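Local coordinates for cytochrome c55X (Pseudomonas aeruginosa PAO1, PDB 6TP9), which is a periplasmic monoheme c-type cytochrome that carries electrons and is associated with heme d1 biosynthesis, at residues 29-34 with 39-44; 56-61 with 76-81; 43-48 with 84-89. The protein carries 1 engineered substitution. All coordinates share one frame; numbering follows the deposited sequence.

Overall arrangement
Each of the three contacts sends side chains to the same heme c: Leu40 from interaction 1, Thr56, Val57 and Arg61 from interaction 2, Leu45 and Lys48 from interaction 3. Interaction 1 comes first along the chain, around strand 30-31 and the loop after it. Interaction 2 joins helices 50-59 and 75-86 and is nested inside the loop closed by interaction 3, which brings the loop between strand 30-31 and helix 50-59 to the end of helix 75-86. Interactions 1 and 3 share Glu43 and Ala44, their centres about 7 Å apart; the centre of interaction 2 lies about 16 Å from that of interaction 1 and about 14 Å from that of interaction 3. All three touch the second subunit, in keeping with a domain-swapped dimer.

Interaction 1 (29-34 with 39-44); sequences GLRLTG and ALTPEA. With HEC (heme c), chain M.
Leu32 and Leu40, both buried, form the tight part of this contact together with the pair Thr33 and Thr41. The carbonyl oxygen Leu32 O accepts from Leu40 N at 2.9 Å with an N-H...O angle of 163°, and this is the sole hydrogen bond between residues 29-34 and 39-44. Beside it the two leucine side chains meet obliquely, with Leu32 CB 4.1 Å from Leu40 CB. Both methyls of Leu40 then go on to the heme: CD1 lies 3.7 Å from the meso carbon CHB, and CD2 rests near the adjoining pyrrole. At the threonines Thr33 CB comes within 3.5 Å of Thr41 CG2. With Thr33 OG1 set opposite the backbone N (chi1 174°), the hydroxyl oxygen lies alongside Ala39, 3.6 Å from its CB. Thr41 OG1 instead accepts from Ala44 N at 3.3 Å, an ST motif that turns the chain.

The Arg31 side faces solvent more and is held by few contacts. Its chain bends at chi2 and chi3 and crosses the Pro42 ring at about a right angle, touching mainly through Arg31 CD and Pro42 CD, 3.8 Å apart. The guanidinium makes weak bonds to carbonyls, NE to Leu30 O and NH2 to Gly88 O. Leu30 and Arg31 pair antiparallel with a strand of the second subunit, and Leu40 packs on His28 of that subunit. Such an intersubunit strand, following the heme-binding helix and leading into a loop over the partner's heme, is consistent with the hinge of a domain-swapped cytochrome c.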
loop_
_atom_site.group_PDB
_atom_site.type_symbol
_atom_site.label_atom_id
_atom_site.label_comp_id
_atom_site.label_asym_id
_atom_site.label_seq_id
_atom_site.Cartn_x
_atom_site.Cartn_y
_atom_site.Cartn_z
ATOM N N GLY A 29 5.297 -4.836 3.115
ATOM C CA GLY A 29 5.843 -3.505 2.946
ATOM C C GLY A 29 5.198 -2.651 1.875
ATOM O O GLY A 29 5.867 -2.244 0.920
ATOM N N LEU A 30 3.910 -2.357 2.021
ATOM C CA LEU A 30 3.263 -1.414 1.120
ATOM C C LEU A 30 3.861 -0.024 1.307
ATOM O O LEU A 30 4.071 0.434 2.435
ATOM C CB LEU A 30 1.757 -1.378 1.367
ATOM C CG LEU A 30 0.952 -0.489 0.414
ATOM C CD1 LEU A 30 0.997 -1.013 -1.015
ATOM C CD2 LEU A 30 -0.485 -0.368 0.890
ATOM N N ARG A 31 4.143 0.641 0.189
ATOM C CA ARG A 31 4.737 1.968 0.193
ATOM C C ARG A 31 4.115 2.783 -0.930
ATOM O O ARG A 31 3.620 2.236 -1.918
ATOM C CB ARG A 31 6.260 1.920 0.002
ATOM C CG ARG A 31 7.022 1.188 1.089
ATOM C CD ARG A 31 7.053 1.977 2.389
ATOM N NE ARG A 31 6.640 1.150 3.521
ATOM C CZ ARG A 31 7.466 0.443 4.286
ATOM N NH1 ARG A 31 8.773 0.454 4.065
ATOM N NH2 ARG A 31 6.978 -0.279 5.285
ATOM N N LEU A 32 4.149 4.106 -0.775
ATOM C CA LEU A 32 3.708 5.013 -1.836
ATOM C C LEU A 32 4.934 5.405 -2.650
ATOM O O LEU A 32 5.647 6.356 -2.328
ATOM C CB LEU A 32 2.996 6.231 -1.264
ATOM C CG LEU A 32 1.493 6.056 -1.047
ATOM C CD1 LEU A 32 1.220 5.130 0.126
ATOM C CD2 LEU A 32 0.822 7.407 -0.841
ATOM N N THR A 33 5.178 4.655 -3.721
ATOM C CA THR A 33 6.313 4.901 -4.597
ATOM C C THR A 33 6.057 4.185 -5.915
ATOM O O THR A 33 5.199 3.304 -6.007
ATOM C CB THR A 33 7.627 4.430 -3.960
ATOM O OG1 THR A 33 8.696 4.552 -4.907
ATOM C CG2 THR A 33 7.520 2.983 -3.495
ATOM N N GLY A 34 6.806 4.585 -6.940
ATOM C CA GLY A 34 6.677 3.988 -8.250
ATOM C C GLY A 34 5.656 4.637 -9.159
ATOM O O GLY A 34 5.487 4.182 -10.298
ATOM N N ALA A 39 8.670 9.585 -4.722
ATOM C CA ALA A 39 8.573 8.539 -3.718
ATOM C C ALA A 39 8.293 9.144 -2.349
ATOM O O ALA A 39 8.945 10.113 -1.945
ATOM C CB ALA A 39 9.863 7.722 -3.672
ATOM N N LEU A 40 7.326 8.567 -1.637
ATOM C CA LEU A 40 7.009 8.961 -0.270
ATOM C C LEU A 40 7.425 7.890 0.734
ATOM O O LEU A 40 6.801 7.742 1.787
ATOM C CB LEU A 40 5.518 9.264 -0.134
ATOM C CG LEU A 40 4.978 10.374 -1.039
ATOM C CD1 LEU A 40 3.508 10.628 -0.741
ATOM C CD2 LEU A 40 5.788 11.653 -0.889
ATOM N N THR A 41 8.476 7.139 0.418
ATOM C CA THR A 41 8.949 6.088 1.302
ATOM C C THR A 41 9.749 6.685 2.456
ATOM O O THR A 41 10.168 7.844 2.399
ATOM C CB THR A 41 9.816 5.098 0.530
ATOM O OG1 THR A 41 11.075 5.707 0.217
ATOM C CG2 THR A 41 9.132 4.682 -0.763
ATOM N N PRO A 42 9.970 5.915 3.523
ATOM C CA PRO A 42 10.805 6.433 4.621
ATOM C C PRO A 42 12.203 6.816 4.171
ATOM O O PRO A 42 12.758 7.815 4.646
ATOM C CB PRO A 42 10.827 5.270 5.622
ATOM C CG PRO A 42 9.598 4.480 5.318
ATOM C CD PRO A 42 9.416 4.585 3.832
ATOM N N GLU A 43 12.789 6.039 3.258
ATOM C CA GLU A 43 14.134 6.344 2.782
ATOM C C GLU A 43 14.174 7.697 2.083
ATOM O O GLU A 43 15.147 8.447 2.221
ATOM C CB GLU A 43 14.618 5.238 1.840
ATOM C CG GLU A 43 14.770 3.864 2.495
ATOM C CD GLU A 43 13.441 3.175 2.750
ATOM O OE1 GLU A 43 12.650 3.027 1.795
ATOM O OE2 GLU A 43 13.185 2.790 3.910
ATOM N N ALA A 44 13.118 8.030 1.335
ATOM C CA ALA A 44 13.092 9.261 0.556
ATOM C C ALA A 44 12.771 10.492 1.394
ATOM O O ALA A 44 13.109 11.607 0.983
ATOM C CB ALA A 44 12.068 9.139 -0.575
HETATM FE FE HEC M . 1.817 14.564 -3.285
HETATM C CHA HEC M . 4.971 15.904 -3.225
HETATM C CHB HEC M . 2.064 13.916 0.110
HETATM C CHC HEC M . -1.421 13.499 -3.244
HETATM C CHD HEC M . 1.721 14.751 -6.714
HETATM N NA HEC M . 3.255 14.825 -1.831
HETATM C C1A HEC M . 4.466 15.462 -2.023
HETATM C C2A HEC M . 5.121 15.583 -0.735
HETATM C C3A HEC M . 4.325 15.038 0.187
HETATM C C4A HEC M . 3.135 14.548 -0.482
HETATM C CMA HEC M . 4.621 14.945 1.698
HETATM C CAA HEC M . 6.500 16.232 -0.480
HETATM C CBA HEC M . 7.592 15.176 -0.620
HETATM C CGA HEC M . 8.944 15.797 -0.382
HETATM O O1A HEC M . 8.997 16.925 0.174
HETATM O O2A HEC M . 9.966 15.157 -0.744
HETATM N NB HEC M . 0.567 13.842 -1.836
HETATM C C1B HEC M . 0.855 13.653 -0.497
HETATM C C2B HEC M . -0.343 13.149 0.148
HETATM C C3B HEC M . -1.294 13.036 -0.779
HETATM C C4B HEC M . -0.746 13.469 -2.046
HETATM C CMB HEC M . -0.494 12.786 1.642
HETATM C CAB HEC M . -2.734 12.530 -0.559
HETATM C CBB HEC M . -3.430 13.385 0.516
HETATM N NC HEC M . 0.434 14.143 -4.718
HETATM C C1C HEC M . -0.884 13.815 -4.471
HETATM C C2C HEC M . -1.601 13.826 -5.728
HETATM C C3C HEC M . -0.753 14.225 -6.682
HETATM C C4C HEC M . 0.555 14.396 -6.071
HETATM C CMC HEC M . -3.117 13.568 -5.887
HETATM C CAC HEC M . -1.082 14.386 -8.185
HETATM C CBC HEC M . -2.319 15.283 -8.384
HETATM N ND HEC M . 3.145 15.204 -4.746
HETATM C C1D HEC M . 2.868 15.222 -6.112
HETATM C C2D HEC M . 3.985 15.834 -6.802
HETATM C C3D HEC M . 4.992 16.192 -5.704
HETATM C C4D HEC M . 4.388 15.764 -4.466
HETATM C CMD HEC M . 4.139 16.079 -8.317
HETATM C CAD HEC M . 6.370 16.864 -5.870
HETATM C CBD HEC M . 6.227 18.379 -5.936
HETATM C CGD HEC M . 7.605 18.952 -6.124
HETATM O O1D HEC M . 7.975 19.240 -7.291
HETATM O O2D HEC M . 8.340 19.101 -5.112
#

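Interaction 2 (56-61 with 76-81); sequences TVLMGR and DDAGWL. With HEC (heme c), chain M.
The first torsion of Val57, with CG1 opposite the backbone N (chi1 176°), sends its two methyls different ways: CG1 meets Ala78 CB at 3.9 Å, while CG2 turns to the heme, 4.0 Å from its methyl CMA. Leu58, extended at chi2 (170°), reaches round from the neighbouring position on the helix and lays CD2 against the same Ala78 CB, also at 3.9 Å. The Ala78 methyl is thus touched by both branched side chains, and the small side chain is consistent with the close approach of the helices, the CA atoms of Val57 and Ala78 being 6.4 Å apart. This buried, wholly apolar junction joins helix 50-59 to the C-terminal helix 75-86 in the cytochrome c fold. In class I cytochromes c the C-terminal helix also packs on the N-terminal one; here Leu81 lies on Leu20 of the second subunit, and Asp77 OD2 makes a salt bridge to Arg12 of that subunit, consistent with a domain-swapped dimer.

After Met59 the helix gives way to Gly60, where phi turns positive and the chain leads into Arg61 beside the heme propionates. Arg61 NH1 donates to propionate oxygen O1A at 3.3 Å, the acceptor lying at the edge of the guanidinium and in its plane. Oxygen O2D of the second propionate lies beside Arg61 CD (3.1 Å) and NE, near the guanidinium plane. One guanidinium face is covered by Thr56 CG2, 3.9 Å above its centre, and the same methyl touches heme C2A at 3.7 Å. Thr56 OG1 bonds back to Ser52 O within the helix.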
loop_
_atom_site.group_PDB
_atom_site.type_symbol
_atom_site.label_atom_id
_atom_site.label_comp_id
_atom_site.label_asym_id
_atom_site.label_seq_id
_atom_site.Cartn_x
_atom_site.Cartn_y
_atom_site.Cartn_z
ATOM N N THR A 56 3.544 20.815 3.163
ATOM C CA THR A 56 3.304 20.426 1.778
ATOM C C THR A 56 1.944 19.761 1.617
ATOM O O THR A 56 1.236 20.006 0.633
ATOM C CB THR A 56 4.409 19.486 1.295
ATOM O OG1 THR A 56 5.681 20.135 1.409
ATOM C CG2 THR A 56 4.173 19.086 -0.154
ATOM N N VAL A 57 1.563 18.906 2.568
ATOM C CA VAL A 57 0.262 18.248 2.493
ATOM C C VAL A 57 -0.854 19.280 2.585
ATOM O O VAL A 57 -1.797 19.279 1.785
ATOM C CB VAL A 57 0.131 17.186 3.599
ATOM C CG1 VAL A 57 -1.266 16.577 3.586
ATOM C CG2 VAL A 57 1.193 16.106 3.439
ATOM N N LEU A 58 -0.760 20.180 3.565
ATOM C CA LEU A 58 -1.832 21.140 3.794
ATOM C C LEU A 58 -1.898 22.192 2.697
ATOM O O LEU A 58 -2.992 22.657 2.356
ATOM C CB LEU A 58 -1.643 21.814 5.152
ATOM C CG LEU A 58 -1.840 20.930 6.382
ATOM C CD1 LEU A 58 -1.383 21.673 7.622
ATOM C CD2 LEU A 58 -3.290 20.495 6.520
ATOM N N MET A 59 -0.752 22.575 2.133
ATOM C CA MET A 59 -0.687 23.666 1.173
ATOM C C MET A 59 -0.235 23.238 -0.215
ATOM O O MET A 59 -0.136 24.091 -1.105
ATOM C CB MET A 59 0.258 24.762 1.688
ATOM C CG MET A 59 -0.059 25.229 3.097
ATOM S SD MET A 59 0.776 26.766 3.524
ATOM C CE MET A 59 2.241 26.123 4.320
ATOM N N GLY A 60 0.036 21.956 -0.432
ATOM C CA GLY A 60 0.532 21.548 -1.727
ATOM C C GLY A 60 1.836 22.259 -2.064
ATOM O O GLY A 60 2.436 22.961 -1.253
ATOM N N ARG A 61 2.264 22.050 -3.303
ATOM C CA ARG A 61 3.431 22.743 -3.850
ATOM C C ARG A 61 3.011 23.564 -5.055
ATOM O O ARG A 61 2.613 22.984 -6.084
ATOM C CB ARG A 61 4.529 21.759 -4.242
ATOM C CG ARG A 61 5.286 21.225 -3.057
ATOM C CD ARG A 61 6.768 21.113 -3.335
ATOM N NE ARG A 61 7.421 20.372 -2.264
ATOM C CZ ARG A 61 7.612 20.848 -1.039
ATOM N NH1 ARG A 61 8.207 20.098 -0.122
ATOM N NH2 ARG A 61 7.202 22.070 -0.726
ATOM N N ASP A 76 -3.914 17.753 12.387
ATOM C CA ASP A 76 -3.655 16.433 12.951
ATOM C C ASP A 76 -3.744 15.356 11.880
ATOM O O ASP A 76 -2.894 14.460 11.819
ATOM C CB ASP A 76 -4.642 16.144 14.082
ATOM C CG ASP A 76 -4.501 17.110 15.238
ATOM O OD1 ASP A 76 -3.351 17.421 15.616
ATOM O OD2 ASP A 76 -5.541 17.563 15.763
ATOM N N ASP A 77 -4.766 15.429 11.025
ATOM C CA ASP A 77 -4.889 14.480 9.924
ATOM C C ASP A 77 -3.611 14.435 9.095
ATOM O O ASP A 77 -3.078 13.359 8.805
ATOM C CB ASP A 77 -6.086 14.856 9.048
ATOM C CG ASP A 77 -7.398 14.807 9.803
ATOM O OD1 ASP A 77 -7.398 14.346 10.964
ATOM O OD2 ASP A 77 -8.429 15.231 9.237
ATOM N N ALA A 78 -3.099 15.607 8.710
ATOM C CA ALA A 78 -1.898 15.651 7.883
ATOM C C ALA A 78 -0.696 15.088 8.627
ATOM O O ALA A 78 0.105 14.340 8.051
ATOM C CB ALA A 78 -1.624 17.086 7.434
ATOM N N GLY A 79 -0.544 15.440 9.905
ATOM C CA GLY A 79 0.571 14.912 10.673
ATOM C C GLY A 79 0.506 13.405 10.820
ATOM O O GLY A 79 1.534 12.722 10.802
ATOM N N TRP A 80 -0.704 12.867 10.973
ATOM C CA TRP A 80 -0.875 11.418 10.995
ATOM C C TRP A 80 -0.428 10.803 9.675
ATOM O O TRP A 80 0.395 9.881 9.654
ATOM C CB TRP A 80 -2.337 11.081 11.284
ATOM C CG TRP A 80 -2.618 9.627 11.519
ATOM C CD1 TRP A 80 -2.525 8.956 12.704
ATOM C CD2 TRP A 80 -3.061 8.667 10.549
ATOM N NE1 TRP A 80 -2.876 7.639 12.531
ATOM C CE2 TRP A 80 -3.209 7.436 11.218
ATOM C CE3 TRP A 80 -3.343 8.729 9.181
ATOM C CZ2 TRP A 80 -3.624 6.278 10.566
ATOM C CZ3 TRP A 80 -3.754 7.578 8.536
ATOM C CH2 TRP A 80 -3.892 6.369 9.229
ATOM N N LEU A 81 -0.960 11.307 8.559
ATOM C CA LEU A 81 -0.574 10.787 7.252
ATOM C C LEU A 81 0.941 10.771 7.101
ATOM O O LEU A 81 1.528 9.780 6.652
ATOM C CB LEU A 81 -1.206 11.628 6.142
ATOM C CG LEU A 81 -2.714 11.504 5.937
ATOM C CD1 LEU A 81 -3.191 12.485 4.875
ATOM C CD2 LEU A 81 -3.074 10.083 5.557
HETATM FE FE HEC M . 1.817 14.564 -3.285
HETATM C CHA HEC M . 4.971 15.904 -3.225
HETATM C CHB HEC M . 2.064 13.916 0.110
HETATM C CHC HEC M . -1.421 13.499 -3.244
HETATM C CHD HEC M . 1.721 14.751 -6.714
HETATM N NA HEC M . 3.255 14.825 -1.831
HETATM C C1A HEC M . 4.466 15.462 -2.023
HETATM C C2A HEC M . 5.121 15.583 -0.735
HETATM C C3A HEC M . 4.325 15.038 0.187
HETATM C C4A HEC M . 3.135 14.548 -0.482
HETATM C CMA HEC M . 4.621 14.945 1.698
HETATM C CAA HEC M . 6.500 16.232 -0.480
HETATM C CBA HEC M . 7.592 15.176 -0.620
HETATM C CGA HEC M . 8.944 15.797 -0.382
HETATM O O1A HEC M . 8.997 16.925 0.174
HETATM O O2A HEC M . 9.966 15.157 -0.744
HETATM N NB HEC M . 0.567 13.842 -1.836
HETATM C C1B HEC M . 0.855 13.653 -0.497
HETATM C C2B HEC M . -0.343 13.149 0.148
HETATM C C3B HEC M . -1.294 13.036 -0.779
HETATM C C4B HEC M . -0.746 13.469 -2.046
HETATM C CMB HEC M . -0.494 12.786 1.642
HETATM C CAB HEC M . -2.734 12.530 -0.559
HETATM C CBB HEC M . -3.430 13.385 0.516
HETATM N NC HEC M . 0.434 14.143 -4.718
HETATM C C1C HEC M . -0.884 13.815 -4.471
HETATM C C2C HEC M . -1.601 13.826 -5.728
HETATM C C3C HEC M . -0.753 14.225 -6.682
HETATM C C4C HEC M . 0.555 14.396 -6.071
HETATM C CMC HEC M . -3.117 13.568 -5.887
HETATM C CAC HEC M . -1.082 14.386 -8.185
HETATM C CBC HEC M . -2.319 15.283 -8.384
HETATM N ND HEC M . 3.145 15.204 -4.746
HETATM C C1D HEC M . 2.868 15.222 -6.112
HETATM C C2D HEC M . 3.985 15.834 -6.802
HETATM C C3D HEC M . 4.992 16.192 -5.704
HETATM C C4D HEC M . 4.388 15.764 -4.466
HETATM C CMD HEC M . 4.139 16.079 -8.317
HETATM C CAD HEC M . 6.370 16.864 -5.870
HETATM C CBD HEC M . 6.227 18.379 -5.936
HETATM C CGD HEC M . 7.605 18.952 -6.124
HETATM O O1D HEC M . 7.975 19.240 -7.291
HETATM O O2D HEC M . 8.340 19.101 -5.112
#

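Interaction 3 (43-48 with 84-89); sequences EALRGK and RLIEGE. With HEC (heme c), chain M.
A type I turn from Leu45 to Lys48, closed by a bond from Lys48 N to Leu45 O, sets the loop against the last turn of helix 75-86, with the CA atoms of Leu45 and Ile86 6.6 Å apart. Leu45 carries the contact. Its CD1 methyl reaches Leu85 CB at 3.8 Å, the two side chains meeting at a slant, and skims Ile86 CG1 at 4.5 Å. With CG opposite the carbonyl carbon (chi1 -56°) and an extended second torsion, the other methyl, CD2, is turned to the heme, where it lies 4.0 Å from propionate oxygen O2A. That same oxygen takes a hydrogen bond from Lys48 NZ at 2.9 Å; the lysine chain, bent at chi2 and chi4, curls over so that CE and CD also approach it. The positive charge probably helps to stabilise an ionised propionate.

The far side of the helix end is polar. Arg84 NH1 bridges Glu89 OE2 at 3.3 Å, met nearly along the carboxylate C-O direction but 20° out of the guanidinium plane, and Glu87 OE1 at 3.0 Å, in the plane, though the hydrogen bond is weak. The arginine holds the two acidic groups together and probably offsets their mutual repulsion. It also forms a cation-pi contact with Trp80, and Glu89 O accepts from Arg17 NH1 of the second subunit. Leu45 also packs on Leu53 of helix 50-59. Leu45, wedged between C-terminal helix and heme, and Lys48, gripping the propionate, belong to the propionate side of a cytochrome c heme pocket, whose polar part Arg61 NH1 completes.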
loop_
_atom_site.group_PDB
_atom_site.type_symbol
_atom_site.label_atom_id
_atom_site.label_comp_id
_atom_site.label_asym_id
_atom_site.label_seq_id
_atom_site.Cartn_x
_atom_site.Cartn_y
_atom_site.Cartn_z
ATOM N N GLU A 43 12.789 6.039 3.258
ATOM C CA GLU A 43 14.134 6.344 2.782
ATOM C C GLU A 43 14.174 7.697 2.083
ATOM O O GLU A 43 15.147 8.447 2.221
ATOM C CB GLU A 43 14.618 5.238 1.840
ATOM C CG GLU A 43 14.770 3.864 2.495
ATOM C CD GLU A 43 13.441 3.175 2.750
ATOM O OE1 GLU A 43 12.650 3.027 1.795
ATOM O OE2 GLU A 43 13.185 2.790 3.910
ATOM N N ALA A 44 13.118 8.030 1.335
ATOM C CA ALA A 44 13.092 9.261 0.556
ATOM C C ALA A 44 12.771 10.492 1.394
ATOM O O ALA A 44 13.109 11.607 0.983
ATOM C CB ALA A 44 12.068 9.139 -0.575
ATOM N N LEU A 45 12.125 10.323 2.545
ATOM C CA LEU A 45 11.775 11.437 3.414
ATOM C C LEU A 45 12.707 11.554 4.613
ATOM O O LEU A 45 12.418 12.325 5.534
ATOM C CB LEU A 45 10.331 11.288 3.900
ATOM C CG LEU A 45 9.260 11.156 2.818
ATOM C CD1 LEU A 45 7.942 10.704 3.428
ATOM C CD2 LEU A 45 9.077 12.467 2.066
ATOM N N ARG A 46 13.823 10.822 4.611
ATOM C CA ARG A 46 14.591 10.641 5.838
ATOM C C ARG A 46 15.109 11.966 6.383
ATOM O O ARG A 46 15.067 12.203 7.596
ATOM C CB ARG A 46 15.750 9.675 5.591
ATOM C CG ARG A 46 16.389 9.171 6.874
ATOM C CD ARG A 46 17.341 8.007 6.633
ATOM N NE ARG A 46 18.451 8.374 5.758
ATOM C CZ ARG A 46 18.702 7.832 4.566
ATOM N NH1 ARG A 46 19.743 8.256 3.863
ATOM N NH2 ARG A 46 17.933 6.865 4.075
ATOM N N GLY A 47 15.596 12.844 5.510
ATOM C CA GLY A 47 16.183 14.090 5.957
ATOM C C GLY A 47 15.243 15.267 6.054
ATOM O O GLY A 47 15.634 16.317 6.572
ATOM N N LYS A 48 14.010 15.129 5.582
ATOM C CA LYS A 48 13.151 16.306 5.498
ATOM C C LYS A 48 12.373 16.499 6.797
ATOM O O LYS A 48 11.830 15.524 7.337
ATOM C CB LYS A 48 12.195 16.183 4.320
ATOM C CG LYS A 48 12.906 16.088 2.970
ATOM C CD LYS A 48 12.199 15.133 2.021
ATOM C CE LYS A 48 13.006 14.885 0.750
ATOM N NZ LYS A 48 12.703 15.866 -0.330
ATOM N N ARG A 84 2.644 8.011 8.915
ATOM C CA ARG A 84 2.510 6.737 8.218
ATOM C C ARG A 84 3.525 6.622 7.089
ATOM O O ARG A 84 4.115 5.555 6.881
ATOM C CB ARG A 84 1.092 6.583 7.671
ATOM C CG ARG A 84 -0.013 6.773 8.700
ATOM C CD ARG A 84 -0.071 5.636 9.706
ATOM N NE ARG A 84 1.041 5.664 10.651
ATOM C CZ ARG A 84 1.179 6.562 11.621
ATOM N NH1 ARG A 84 2.224 6.500 12.434
ATOM N NH2 ARG A 84 0.282 7.528 11.773
ATOM N N LEU A 85 3.731 7.706 6.338
ATOM C CA LEU A 85 4.742 7.692 5.288
ATOM C C LEU A 85 6.126 7.474 5.881
ATOM O O LEU A 85 6.917 6.667 5.376
ATOM C CB LEU A 85 4.701 9.003 4.504
ATOM C CG LEU A 85 3.371 9.378 3.855
ATOM C CD1 LEU A 85 3.442 10.784 3.272
ATOM C CD2 LEU A 85 3.007 8.367 2.785
ATOM N N ILE A 86 6.431 8.188 6.964
ATOM C CA ILE A 86 7.763 8.128 7.554
ATOM C C ILE A 86 8.015 6.759 8.170
ATOM O O ILE A 86 9.084 6.164 7.986
ATOM C CB ILE A 86 7.927 9.247 8.598
ATOM C CG1 ILE A 86 7.984 10.610 7.910
ATOM C CG2 ILE A 86 9.168 9.007 9.434
ATOM C CD1 ILE A 86 7.705 11.767 8.840
ATOM N N GLU A 87 7.043 6.240 8.915
ATOM C CA GLU A 87 7.219 5.018 9.685
ATOM C C GLU A 87 6.863 3.762 8.898
ATOM O O GLU A 87 6.794 2.678 9.486
ATOM C CB GLU A 87 6.387 5.094 10.969
ATOM C CG GLU A 87 6.941 6.087 11.981
ATOM C CD GLU A 87 6.003 6.334 13.146
ATOM O OE1 GLU A 87 4.960 5.650 13.233
ATOM O OE2 GLU A 87 6.312 7.217 13.973
ATOM N N GLY A 88 6.655 3.878 7.591
ATOM C CA GLY A 88 6.337 2.713 6.780
ATOM C C GLY A 88 5.109 1.962 7.247
ATOM O O GLY A 88 5.124 0.727 7.304
ATOM N N GLU A 89 4.038 2.682 7.570
ATOM C CA GLU A 89 2.822 2.100 8.128
ATOM C C GLU A 89 1.602 2.504 7.312
ATOM O O GLU A 89 0.605 3.007 7.834
ATOM C CB GLU A 89 2.661 2.517 9.588
ATOM C CG GLU A 89 3.305 1.568 10.575
ATOM C CD GLU A 89 3.482 2.184 11.949
ATOM O OE1 GLU A 89 3.927 1.461 12.866
ATOM O OE2 GLU A 89 3.180 3.387 12.111
HETATM FE FE HEC M . 1.817 14.564 -3.285
HETATM C CHA HEC M . 4.971 15.904 -3.225
HETATM C CHB HEC M . 2.064 13.916 0.110
HETATM C CHC HEC M . -1.421 13.499 -3.244
HETATM C CHD HEC M . 1.721 14.751 -6.714
HETATM N NA HEC M . 3.255 14.825 -1.831
HETATM C C1A HEC M . 4.466 15.462 -2.023
HETATM C C2A HEC M . 5.121 15.583 -0.735
HETATM C C3A HEC M . 4.325 15.038 0.187
HETATM C C4A HEC M . 3.135 14.548 -0.482
HETATM C CMA HEC M . 4.621 14.945 1.698
HETATM C CAA HEC M . 6.500 16.232 -0.480
HETATM C CBA HEC M . 7.592 15.176 -0.620
HETATM C CGA HEC M . 8.944 15.797 -0.382
HETATM O O1A HEC M . 8.997 16.925 0.174
HETATM O O2A HEC M . 9.966 15.157 -0.744
HETATM N NB HEC M . 0.567 13.842 -1.836
HETATM C C1B HEC M . 0.855 13.653 -0.497
HETATM C C2B HEC M . -0.343 13.149 0.148
HETATM C C3B HEC M . -1.294 13.036 -0.779
HETATM C C4B HEC M . -0.746 13.469 -2.046
HETATM C CMB HEC M . -0.494 12.786 1.642
HETATM C CAB HEC M . -2.734 12.530 -0.559
HETATM C CBB HEC M . -3.430 13.385 0.516
HETATM N NC HEC M . 0.434 14.143 -4.718
HETATM C C1C HEC M . -0.884 13.815 -4.471
HETATM C C2C HEC M . -1.601 13.826 -5.728
HETATM C C3C HEC M . -0.753 14.225 -6.682
HETATM C C4C HEC M . 0.555 14.396 -6.071
HETATM C CMC HEC M . -3.117 13.568 -5.887
HETATM C CAC HEC M . -1.082 14.386 -8.185
HETATM C CBC HEC M . -2.319 15.283 -8.384
HETATM N ND HEC M . 3.145 15.204 -4.746
HETATM C C1D HEC M . 2.868 15.222 -6.112
HETATM C C2D HEC M . 3.985 15.834 -6.802
HETATM C C3D HEC M . 4.992 16.192 -5.704
HETATM C C4D HEC M . 4.388 15.764 -4.466
HETATM C CMD HEC M . 4.139 16.079 -8.317
HETATM C CAD HEC M . 6.370 16.864 -5.870
HETATM C CBD HEC M . 6.227 18.379 -5.936
HETATM C CGD HEC M . 7.605 18.952 -6.124
HETATM O O1D HEC M . 7.975 19.240 -7.291
HETATM O O2D HEC M . 8.340 19.101 -5.112
#